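Long-range contacts in PILI retraction protein PILT (Thermus thermophilus, PDB 5FL3), which binds adenine nucleotide and probably hydrolyses ATP to power the retraction of type IV pili: residues Arg75-Phe80 / Arg91-Arg96; Leu225-Gln229 / Leu265-Ser269; Ile154-His160 / His176-Ser181; Thr167-Pro171 / Thr192-Tyr196. All coordinates share one frame; numbering follows the deposited sequence.

Contact 1: residues Arg75-Phe80 / Arg91-Arg96; sequences RKEMDF and RCNLLR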
# COMPACT_ATOMS: atom_id res chain seq x y z
N ARG A 75 -8.43 -10.72 -28.36
CA ARG A 75 -7.86 -10.89 -27.02
C ARG A 75 -8.77 -11.63 -26.01
O ARG A 75 -9.98 -11.46 -25.99
CB ARG A 75 -7.48 -9.51 -26.45
CG ARG A 75 -6.11 -8.97 -26.90
CD ARG A 75 -5.86 -7.64 -26.20
NE ARG A 75 -4.47 -7.38 -25.79
CZ ARG A 75 -3.83 -8.00 -24.79
NH1 ARG A 75 -4.41 -8.96 -24.08
NH2 ARG A 75 -2.57 -7.65 -24.51
N LYS A 76 -8.16 -12.47 -25.18
CA LYS A 76 -8.87 -13.12 -24.09
C LYS A 76 -9.08 -12.11 -22.96
O LYS A 76 -10.06 -12.18 -22.24
CB LYS A 76 -8.12 -14.35 -23.57
CG LYS A 76 -7.90 -15.46 -24.59
CD LYS A 76 -9.21 -15.95 -25.16
CE LYS A 76 -8.99 -17.08 -26.16
NZ LYS A 76 -10.21 -17.23 -27.04
N GLU A 77 -8.14 -11.19 -22.82
CA GLU A 77 -8.21 -10.17 -21.78
C GLU A 77 -7.81 -8.81 -22.34
O GLU A 77 -7.05 -8.72 -23.30
CB GLU A 77 -7.30 -10.52 -20.60
CG GLU A 77 -7.55 -11.85 -19.98
CD GLU A 77 -6.77 -12.98 -20.63
OE1 GLU A 77 -6.01 -12.75 -21.59
OE2 GLU A 77 -6.91 -14.12 -20.17
N MET A 78 -8.33 -7.74 -21.73
CA MET A 78 -7.96 -6.39 -22.13
C MET A 78 -7.89 -5.49 -20.93
O MET A 78 -8.82 -5.42 -20.14
CB MET A 78 -8.96 -5.82 -23.11
CG MET A 78 -8.67 -6.16 -24.54
SD MET A 78 -9.61 -5.04 -25.59
CE MET A 78 -8.98 -3.47 -24.98
N ASP A 79 -6.77 -4.79 -20.80
CA ASP A 79 -6.57 -3.85 -19.71
C ASP A 79 -6.63 -2.45 -20.31
O ASP A 79 -5.89 -2.17 -21.23
CB ASP A 79 -5.24 -4.11 -19.01
CG ASP A 79 -5.04 -3.26 -17.78
OD1 ASP A 79 -5.27 -2.01 -17.85
OD2 ASP A 79 -4.64 -3.84 -16.74
N PHE A 80 -7.49 -1.58 -19.80
CA PHE A 80 -7.61 -0.24 -20.38
C PHE A 80 -8.07 0.87 -19.41
O PHE A 80 -8.77 0.61 -18.42
CB PHE A 80 -8.55 -0.28 -21.61
CG PHE A 80 -9.98 -0.59 -21.27
CD1 PHE A 80 -10.42 -1.91 -21.18
CD2 PHE A 80 -10.89 0.43 -21.02
CE1 PHE A 80 -11.74 -2.20 -20.86
CE2 PHE A 80 -12.21 0.14 -20.70
CZ PHE A 80 -12.62 -1.19 -20.62
N ARG A 91 -9.00 2.12 -14.13
CA ARG A 91 -8.32 1.14 -14.96
C ARG A 91 -9.26 -0.07 -15.01
O ARG A 91 -9.84 -0.44 -14.00
CB ARG A 91 -6.94 0.77 -14.42
CG ARG A 91 -5.84 1.79 -14.71
CD ARG A 91 -4.57 1.11 -15.25
NE ARG A 91 -4.75 0.64 -16.62
CZ ARG A 91 -4.32 1.28 -17.71
NH1 ARG A 91 -3.63 2.41 -17.60
NH2 ARG A 91 -4.55 0.77 -18.92
N CYS A 92 -9.42 -0.65 -16.19
CA CYS A 92 -10.43 -1.67 -16.40
C CYS A 92 -9.85 -2.94 -16.98
O CYS A 92 -9.04 -2.90 -17.90
CB CYS A 92 -11.54 -1.14 -17.33
SG CYS A 92 -12.21 0.44 -16.80
N ASN A 93 -10.28 -4.06 -16.43
CA ASN A 93 -9.89 -5.34 -16.95
C ASN A 93 -11.08 -6.09 -17.47
O ASN A 93 -11.93 -6.55 -16.72
CB ASN A 93 -9.15 -6.14 -15.89
CG ASN A 93 -7.67 -5.94 -15.97
OD1 ASN A 93 -6.98 -6.62 -16.75
ND2 ASN A 93 -7.16 -4.98 -15.20
N LEU A 94 -11.14 -6.19 -18.79
CA LEU A 94 -12.17 -6.94 -19.46
C LEU A 94 -11.65 -8.37 -19.51
O LEU A 94 -10.49 -8.58 -19.81
CB LEU A 94 -12.43 -6.37 -20.86
CG LEU A 94 -13.51 -6.94 -21.78
CD1 LEU A 94 -14.82 -7.08 -21.06
CD2 LEU A 94 -13.68 -6.02 -22.98
N LEU A 95 -12.51 -9.33 -19.17
CA LEU A 95 -12.14 -10.73 -19.24
C LEU A 95 -13.26 -11.52 -19.91
O LEU A 95 -14.31 -10.97 -20.22
CB LEU A 95 -11.85 -11.29 -17.85
CG LEU A 95 -12.97 -11.06 -16.83
CD1 LEU A 95 -13.62 -12.38 -16.47
CD2 LEU A 95 -12.49 -10.35 -15.59
N ARG A 96 -13.00 -12.81 -20.13
CA ARG A 96 -13.99 -13.78 -20.59
C ARG A 96 -14.10 -14.87 -19.55
O ARG A 96 -13.10 -15.38 -19.07
CB ARG A 96 -13.59 -14.39 -21.93
CG ARG A 96 -13.45 -13.37 -23.04
CD ARG A 96 -12.66 -13.91 -24.23
NE ARG A 96 -12.65 -12.96 -25.34
CZ ARG A 96 -13.69 -12.73 -26.14
NH1 ARG A 96 -14.83 -13.40 -25.95
NH2 ARG A 96 -13.59 -11.84 -27.12

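Contact 2: residues Leu225-Gln229 / Leu265-Ser269; sequences LMAAQ and LLAES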
# COMPACT_ATOMS: atom_id res chain seq x y z
N LEU A 225 18.07 -1.02 -1.37
CA LEU A 225 18.89 -0.78 -0.19
C LEU A 225 20.05 0.14 -0.55
O LEU A 225 20.32 1.12 0.17
CB LEU A 225 19.43 -2.07 0.40
CG LEU A 225 18.41 -2.92 1.17
CD1 LEU A 225 18.89 -4.35 1.22
CD2 LEU A 225 18.23 -2.40 2.57
N MET A 226 20.71 -0.20 -1.66
CA MET A 226 21.84 0.57 -2.18
C MET A 226 21.45 2.03 -2.47
O MET A 226 22.13 2.98 -2.04
CB MET A 226 22.39 -0.09 -3.44
CG MET A 226 23.04 -1.46 -3.21
SD MET A 226 24.42 -1.39 -2.02
CE MET A 226 25.54 -0.27 -2.86
N ALA A 227 20.34 2.19 -3.19
CA ALA A 227 19.78 3.50 -3.46
C ALA A 227 19.61 4.29 -2.15
O ALA A 227 19.94 5.48 -2.09
CB ALA A 227 18.45 3.34 -4.18
N ALA A 228 19.14 3.62 -1.11
CA ALA A 228 18.98 4.25 0.21
C ALA A 228 20.33 4.56 0.85
O ALA A 228 20.49 5.55 1.56
CB ALA A 228 18.17 3.34 1.15
N GLN A 229 21.30 3.69 0.62
CA GLN A 229 22.63 3.86 1.17
C GLN A 229 23.32 5.05 0.53
O GLN A 229 24.09 5.76 1.16
CB GLN A 229 23.45 2.60 0.93
CG GLN A 229 24.74 2.58 1.68
CD GLN A 229 25.60 1.43 1.22
OE1 GLN A 229 25.78 1.22 0.02
NE2 GLN A 229 26.12 0.67 2.18
N LEU A 265 24.23 -3.52 5.58
CA LEU A 265 23.51 -2.69 4.63
C LEU A 265 22.14 -2.30 5.17
O LEU A 265 21.76 -1.13 5.12
CB LEU A 265 23.38 -3.41 3.28
CG LEU A 265 22.71 -2.64 2.14
CD1 LEU A 265 23.42 -1.33 1.84
CD2 LEU A 265 22.65 -3.52 0.91
N LEU A 266 21.41 -3.27 5.70
CA LEU A 266 20.08 -2.98 6.21
C LEU A 266 20.13 -2.02 7.40
O LEU A 266 19.41 -1.01 7.42
CB LEU A 266 19.35 -4.26 6.58
CG LEU A 266 17.91 -4.11 7.10
CD1 LEU A 266 17.05 -3.27 6.19
CD2 LEU A 266 17.30 -5.48 7.30
N ALA A 267 21.00 -2.30 8.37
CA ALA A 267 21.08 -1.48 9.58
C ALA A 267 21.41 -0.01 9.29
O ALA A 267 20.84 0.89 9.93
CB ALA A 267 22.09 -2.06 10.55
N GLU A 268 22.31 0.25 8.35
CA GLU A 268 22.75 1.64 8.19
C GLU A 268 21.77 2.48 7.36
O GLU A 268 21.61 3.68 7.62
CB GLU A 268 24.17 1.69 7.61
CG GLU A 268 24.34 1.30 6.14
CD GLU A 268 25.80 1.39 5.68
OE1 GLU A 268 26.50 2.38 6.03
OE2 GLU A 268 26.26 0.47 4.96
N SER A 269 21.08 1.85 6.41
CA SER A 269 20.14 2.58 5.54
C SER A 269 18.65 2.58 5.98
O SER A 269 17.86 3.37 5.47
CB SER A 269 20.26 2.04 4.11
OG SER A 269 20.31 0.62 4.12

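Contact 3: residues Ile154-His160 / His176-Ser181; sequences IDHINLH and HKHKKS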
# COMPACT_ATOMS: atom_id res chain seq x y z
N ILE A 154 3.85 10.68 0.35
CA ILE A 154 4.38 11.37 -0.82
C ILE A 154 3.78 12.77 -0.93
O ILE A 154 4.46 13.73 -1.28
CB ILE A 154 4.09 10.56 -2.12
CG1 ILE A 154 4.89 9.25 -2.14
CG2 ILE A 154 4.37 11.39 -3.37
CD1 ILE A 154 4.63 8.42 -3.34
N ASP A 155 2.49 12.86 -0.63
CA ASP A 155 1.74 14.10 -0.71
C ASP A 155 2.30 15.15 0.25
O ASP A 155 2.34 16.33 -0.05
CB ASP A 155 0.26 13.83 -0.39
CG ASP A 155 -0.61 15.06 -0.49
OD1 ASP A 155 -0.78 15.59 -1.62
OD2 ASP A 155 -1.16 15.50 0.55
N HIS A 156 2.74 14.68 1.41
CA HIS A 156 3.27 15.57 2.42
C HIS A 156 4.56 16.18 1.98
O HIS A 156 4.80 17.37 2.20
CB HIS A 156 3.51 14.82 3.72
CG HIS A 156 4.07 15.69 4.79
ND1 HIS A 156 3.31 16.62 5.48
CD2 HIS A 156 5.33 15.80 5.29
CE1 HIS A 156 4.07 17.24 6.36
NE2 HIS A 156 5.30 16.77 6.26
N ILE A 157 5.41 15.34 1.39
CA ILE A 157 6.67 15.75 0.79
C ILE A 157 6.43 16.74 -0.37
O ILE A 157 7.05 17.81 -0.44
CB ILE A 157 7.44 14.51 0.28
CG1 ILE A 157 7.94 13.69 1.46
CG2 ILE A 157 8.60 14.91 -0.62
CD1 ILE A 157 8.50 12.36 1.07
N ASN A 158 5.51 16.37 -1.24
CA ASN A 158 5.18 17.15 -2.42
C ASN A 158 4.72 18.56 -2.04
O ASN A 158 4.86 19.50 -2.82
CB ASN A 158 4.10 16.41 -3.24
CG ASN A 158 3.62 17.19 -4.48
OD1 ASN A 158 4.37 17.96 -5.10
ND2 ASN A 158 2.37 16.95 -4.85
N LEU A 159 4.17 18.72 -0.83
CA LEU A 159 3.59 20.01 -0.56
C LEU A 159 4.38 20.84 0.46
O LEU A 159 4.00 21.97 0.75
CB LEU A 159 2.12 19.84 -0.16
CG LEU A 159 1.60 19.46 1.21
CD1 LEU A 159 1.34 20.72 1.99
CD2 LEU A 159 0.32 18.64 1.05
N HIS A 160 5.50 20.33 0.94
CA HIS A 160 6.36 21.09 1.84
C HIS A 160 7.81 21.10 1.42
O HIS A 160 8.60 21.79 2.02
CB HIS A 160 6.28 20.55 3.28
CG HIS A 160 4.95 20.77 3.93
ND1 HIS A 160 4.27 19.76 4.58
CD2 HIS A 160 4.17 21.87 4.00
CE1 HIS A 160 3.12 20.24 5.04
NE2 HIS A 160 3.03 21.51 4.70
N HIS A 176 -0.80 11.92 -8.30
CA HIS A 176 -0.31 13.14 -7.66
C HIS A 176 -0.17 14.24 -8.67
O HIS A 176 0.30 14.01 -9.80
CB HIS A 176 1.04 12.91 -6.98
CG HIS A 176 1.01 11.89 -5.89
ND1 HIS A 176 0.73 12.22 -4.59
CD2 HIS A 176 1.25 10.56 -5.91
CE1 HIS A 176 0.79 11.13 -3.84
NE2 HIS A 176 1.10 10.11 -4.62
N LYS A 177 -0.56 15.44 -8.29
CA LYS A 177 -0.24 16.59 -9.13
C LYS A 177 1.03 17.24 -8.59
O LYS A 177 1.46 16.98 -7.47
CB LYS A 177 -1.42 17.57 -9.18
CG LYS A 177 -1.79 18.15 -7.86
CD LYS A 177 -3.06 18.96 -7.97
CE LYS A 177 -3.39 19.64 -6.64
NZ LYS A 177 -2.42 20.74 -6.31
N HIS A 178 1.67 18.04 -9.43
CA HIS A 178 2.82 18.85 -9.04
C HIS A 178 2.37 19.85 -7.97
O HIS A 178 1.33 20.51 -8.11
CB HIS A 178 3.41 19.53 -10.30
CG HIS A 178 4.30 20.70 -10.03
ND1 HIS A 178 5.56 20.58 -9.46
CD2 HIS A 178 4.15 22.03 -10.31
CE1 HIS A 178 6.12 21.78 -9.37
NE2 HIS A 178 5.28 22.67 -9.87
N LYS A 179 3.10 19.91 -6.87
CA LYS A 179 2.87 20.96 -5.89
C LYS A 179 4.20 21.66 -5.68
O LYS A 179 4.63 22.44 -6.54
CB LYS A 179 2.30 20.39 -4.59
CG LYS A 179 0.90 19.79 -4.81
CD LYS A 179 0.30 19.22 -3.53
CE LYS A 179 -1.04 18.52 -3.82
NZ LYS A 179 -1.64 17.89 -2.62
N LYS A 180 4.89 21.36 -4.58
CA LYS A 180 6.21 21.92 -4.39
C LYS A 180 7.27 21.02 -5.03
O LYS A 180 8.36 21.48 -5.36
CB LYS A 180 6.50 22.13 -2.91
CG LYS A 180 7.66 23.09 -2.63
CD LYS A 180 7.42 23.92 -1.35
CE LYS A 180 8.61 24.87 -1.07
NZ LYS A 180 8.30 25.90 -0.03
N SER A 181 6.95 19.74 -5.18
CA SER A 181 7.85 18.74 -5.76
C SER A 181 7.46 18.36 -7.17
O SER A 181 6.34 18.62 -7.59
CB SER A 181 7.87 17.48 -4.92
OG SER A 181 8.42 17.71 -3.64
O HOH W 1 0.43 15.04 -4.01

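Contact 4: residues Thr167-Pro171 / Thr192-Tyr196; sequences TIEDP and TDSFY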
# COMPACT_ATOMS: atom_id res chain seq x y z
N THR A 167 8.26 7.57 -8.68
CA THR A 167 7.57 6.40 -8.18
C THR A 167 7.49 5.34 -9.28
O THR A 167 7.37 5.68 -10.45
CB THR A 167 6.15 6.76 -7.63
OG1 THR A 167 5.20 6.84 -8.70
CG2 THR A 167 6.17 8.08 -6.90
N ILE A 168 7.60 4.07 -8.90
CA ILE A 168 7.47 2.95 -9.84
C ILE A 168 6.41 2.00 -9.30
O ILE A 168 6.56 1.41 -8.23
CB ILE A 168 8.80 2.21 -10.07
CG1 ILE A 168 9.77 3.09 -10.87
CG2 ILE A 168 8.57 0.96 -10.89
CD1 ILE A 168 10.59 4.00 -10.05
N GLU A 169 5.31 1.88 -10.04
CA GLU A 169 4.05 1.39 -9.48
C GLU A 169 3.45 0.34 -10.36
O GLU A 169 3.57 0.41 -11.60
CB GLU A 169 3.04 2.53 -9.28
CG GLU A 169 3.47 3.53 -8.22
CD GLU A 169 2.49 4.65 -8.01
OE1 GLU A 169 1.46 4.41 -7.34
OE2 GLU A 169 2.76 5.77 -8.50
N ASP A 170 2.78 -0.61 -9.72
CA ASP A 170 2.13 -1.70 -10.42
C ASP A 170 0.85 -2.14 -9.71
O ASP A 170 0.89 -3.06 -8.88
CB ASP A 170 3.10 -2.88 -10.55
CG ASP A 170 2.52 -4.00 -11.39
OD1 ASP A 170 1.49 -3.78 -12.05
OD2 ASP A 170 3.12 -5.10 -11.41
N PRO A 171 -0.27 -1.46 -10.01
CA PRO A 171 -0.40 -0.29 -10.90
C PRO A 171 -0.35 1.05 -10.13
O PRO A 171 -0.17 1.03 -8.91
CB PRO A 171 -1.79 -0.50 -11.51
CG PRO A 171 -2.58 -1.06 -10.32
CD PRO A 171 -1.58 -1.85 -9.45
N THR A 192 7.41 1.63 -17.92
CA THR A 192 8.68 0.95 -17.70
C THR A 192 8.37 -0.52 -17.54
O THR A 192 7.26 -0.86 -17.12
CB THR A 192 9.40 1.46 -16.44
OG1 THR A 192 10.76 1.05 -16.46
CG2 THR A 192 8.74 0.91 -15.16
N ASP A 193 9.33 -1.39 -17.86
CA ASP A 193 9.09 -2.84 -17.87
C ASP A 193 8.88 -3.48 -16.51
O ASP A 193 8.09 -4.39 -16.38
CB ASP A 193 10.24 -3.55 -18.58
CG ASP A 193 10.28 -3.23 -20.05
OD1 ASP A 193 9.18 -3.03 -20.63
OD2 ASP A 193 11.38 -3.15 -20.64
N SER A 194 9.58 -3.00 -15.49
CA SER A 194 9.52 -3.64 -14.18
C SER A 194 9.89 -2.68 -13.08
O SER A 194 10.35 -1.57 -13.36
CB SER A 194 10.45 -4.86 -14.13
OG SER A 194 11.81 -4.47 -14.21
N PHE A 195 9.72 -3.11 -11.83
CA PHE A 195 10.25 -2.39 -10.68
C PHE A 195 11.74 -2.19 -10.80
O PHE A 195 12.26 -1.12 -10.47
CB PHE A 195 9.94 -3.11 -9.38
CG PHE A 195 8.49 -3.08 -9.03
CD1 PHE A 195 7.82 -1.86 -8.91
CD2 PHE A 195 7.78 -4.25 -8.84
CE1 PHE A 195 6.47 -1.82 -8.59
CE2 PHE A 195 6.43 -4.23 -8.53
CZ PHE A 195 5.77 -3.01 -8.40
N TYR A 196 12.43 -3.23 -11.27
CA TYR A 196 13.88 -3.16 -11.36
C TYR A 196 14.29 -2.12 -12.39
O TYR A 196 15.11 -1.25 -12.09
CB TYR A 196 14.49 -4.52 -11.70
CG TYR A 196 16.00 -4.46 -11.68
CD1 TYR A 196 16.70 -4.51 -10.48
CD2 TYR A 196 16.73 -4.30 -12.85
CE1 TYR A 196 18.08 -4.42 -10.45
CE2 TYR A 196 18.12 -4.21 -12.84
CZ TYR A 196 18.79 -4.27 -11.63
OH TYR A 196 20.16 -4.18 -11.61

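Contact 1: residues Arg75-Phe80 / Arg91-Arg96
R91 grips the carboxylate of D79 side-on, two nitrogens converging on one oxygen in a salt bridge: R91 NE lies 3.0 Å from D79 OD1. NE uses the syn lone pair of that oxygen, whereas R91 NH2, at 3.1 Å from D79 OD1, arrives nearly in line with the C-O bond. Bends at chi2 and chi3 bring the guanidinium round to D79, its plane turned 44° from the carboxylate. D79 OD2 has a different donor, N93 ND2 at 3.2 Å, which approaches from above the carboxylate plane. A methionine in place of R91 would probably leave D79 OD1 without its charged mate and the carboxylate less fixed in rotation.

D79 and N93 form a non-hydrogen-bonded pair in the beta hairpin of strands 78-84 and 88-97, between the hydrogen-bonded pairs M78-L94 and F80-C92. On the face opposite D79, chi1 of 66° sets F80 CG between backbone N and carbonyl carbon, and the ring lies over C92. C92 CB stands 3.6 Å from the ring centroid in a CH-pi contact, with SG placed obliquely, while L94 CB meets the ring edge. Near the start of 75-80, R96 NE gives R75 O a nearly straight bond of 3.1 Å within the guanidinium plane. Helix 66-72 packs on M78, F80 and L94, and strand 100-108 pairs with the far side of strand 88-97.

Contact 2: residues Leu225-Gln229 / Leu265-Ser269
L265 sends its two methyl groups into the groove formed by L225, M226 and Q229, and this is the apolar centre. Its CG stands anti to the backbone N (chi1 -177°), which carries the branch out to the other helix. There L265 CD2 meets L225 CB at 3.6 Å, while L265 CD1 lies 4.0 Å from M226 SD, the methionine crossing the leucine at about a right angle. Deeper in, L225 CD2 touches L266 CD1 at 3.9 Å. Near the C-terminal ends two small residues meet: A228 CB and S269 CB are 3.8 Å apart, and there the backbones come closest, with Q229 CA and S269 CA separated by 5.2 Å.

Further out, the extended arm of Q229 passes across L265, its amide near L265 CD1, and reaches the polar edge. Q229 NE2 donates to E268 OE2 at 2.8 Å. The acceptor lies in the amide plane, but the donor meets the carboxylate from above, the two planes being 88° apart.

The short helix axes approach to 9.3 Å at an angle of 43°. Helix 218-230 packs on the mixed sheet of a P-loop NTPase, L225 and A228 resting on L135 of strand 134-139; helix 259-269 packs against it and leads straight into strand 270-280. Helix 218-230 is itself the link of the beta-alpha-beta crossover between strands 209-212 and 233-238.

Contact 3: residues Ile154-His160 / His176-Ser181
N158 holds its CG anti to the backbone N (chi1 177°), which carries the carboxamide off the helix into the loop 176-181, where the K179 side chain, extended beyond CG, crosses it at about a right angle. Both ends of the amide are used. N158 OD1 accepts from K179 N at 2.9 Å and from S181 N at 3.1 Å, the latter in the carbonyl plane; N158 ND2 donates to K177 O at 2.8 Å. The backbone joins in, K180 N bonding to N158 O at 2.6 Å. An alanine in place of N158 would probably leave K177 O and K179 N without these partners, S181 N with only its weak bond to the backbone O, and the loop 176-181 freer to shift.

The extended lysine ends at D155, where K179 NZ takes the syn lone pair of D155 OD1 in a 2.7 Å salt bridge. A water donates to D155 OD1 at 2.7 Å, accepts from N158 ND2 and also bonds H176 ND1, tying the polar groups together. Beside it, I154 CG2 sits over one face of the H176 ring, 3.8 Å from the centroid, a CH-pi contact.

Helix 146-160 is the one that follows the P-loop. Its I154 and I157 pack on strand 164-169, while H156 and I157 face helix 122-130; the loop leads into strand 182-187, and S181 OG is held by Y161 O and K163 N between helix and strand.

Contact 4: residues Thr167-Pro171 / Thr192-Tyr196
F195 turns the edge of its ring to the backbone of strand 164-169, and with I168 it accounts for most of the buried surface. I168 O lies near the ring plane, 3.3 Å from F195 CE1, and E169 CA also sits at that edge. The side chains of I168 and F195 run alongside one another, pointing opposite ways. I168 CG2, anti to the backbone N, comes 3.5 Å from F195 CD1, and the same methyl reaches T192 CG2 at 4.3 Å. The third participant is D170, whose CB approaches the far end of the ring obliquely, 3.4 Å from F195 CZ.

Residues outside the segments complete the packing. I168 is bonded through its backbone to M211 of the neighbouring strand 209-212 and to G213 just after it, and V188 touches I168, D170 and F195. S194 is the N-cap of helix 195-202, its OG bonding to T197 N. E169, next along the strand, points its CB away from F195; its OE2 takes T167 OG1 and Q185 NE2, and its side chain is about 9 Å from ADP.

No hydrogen bond crosses between the segments, so the fit depends on shape, with the slightly positive C-H edge of F195 probably welcoming the I168 carbonyl oxygen.

In the fold
Along the chain contact 1 closes first, contacts 3 and 4 then alternate their segments, and contact 2 comes last. Contact 1 belongs to the N-terminal domain with its six-stranded antiparallel sheet, contacts 2 to 4 to the P-loop ATPase domain with its mixed sheet, consistent with the two-domain build of PilT-type ATPases. Contacts 3 and 4 touch where helix 146-160 packs on strand 164-169, the next element of the chain, I154 CD1 meeting T167 CG2 at 3.9 Å. Contact 4 lies about 20 Å, centre to centre, from each of the others; contacts 1 and 2 are about 39 Å apart. Side chains of contacts 4 (E169) and 3 (H176) come within about 9 and 11 Å of the bound ADP.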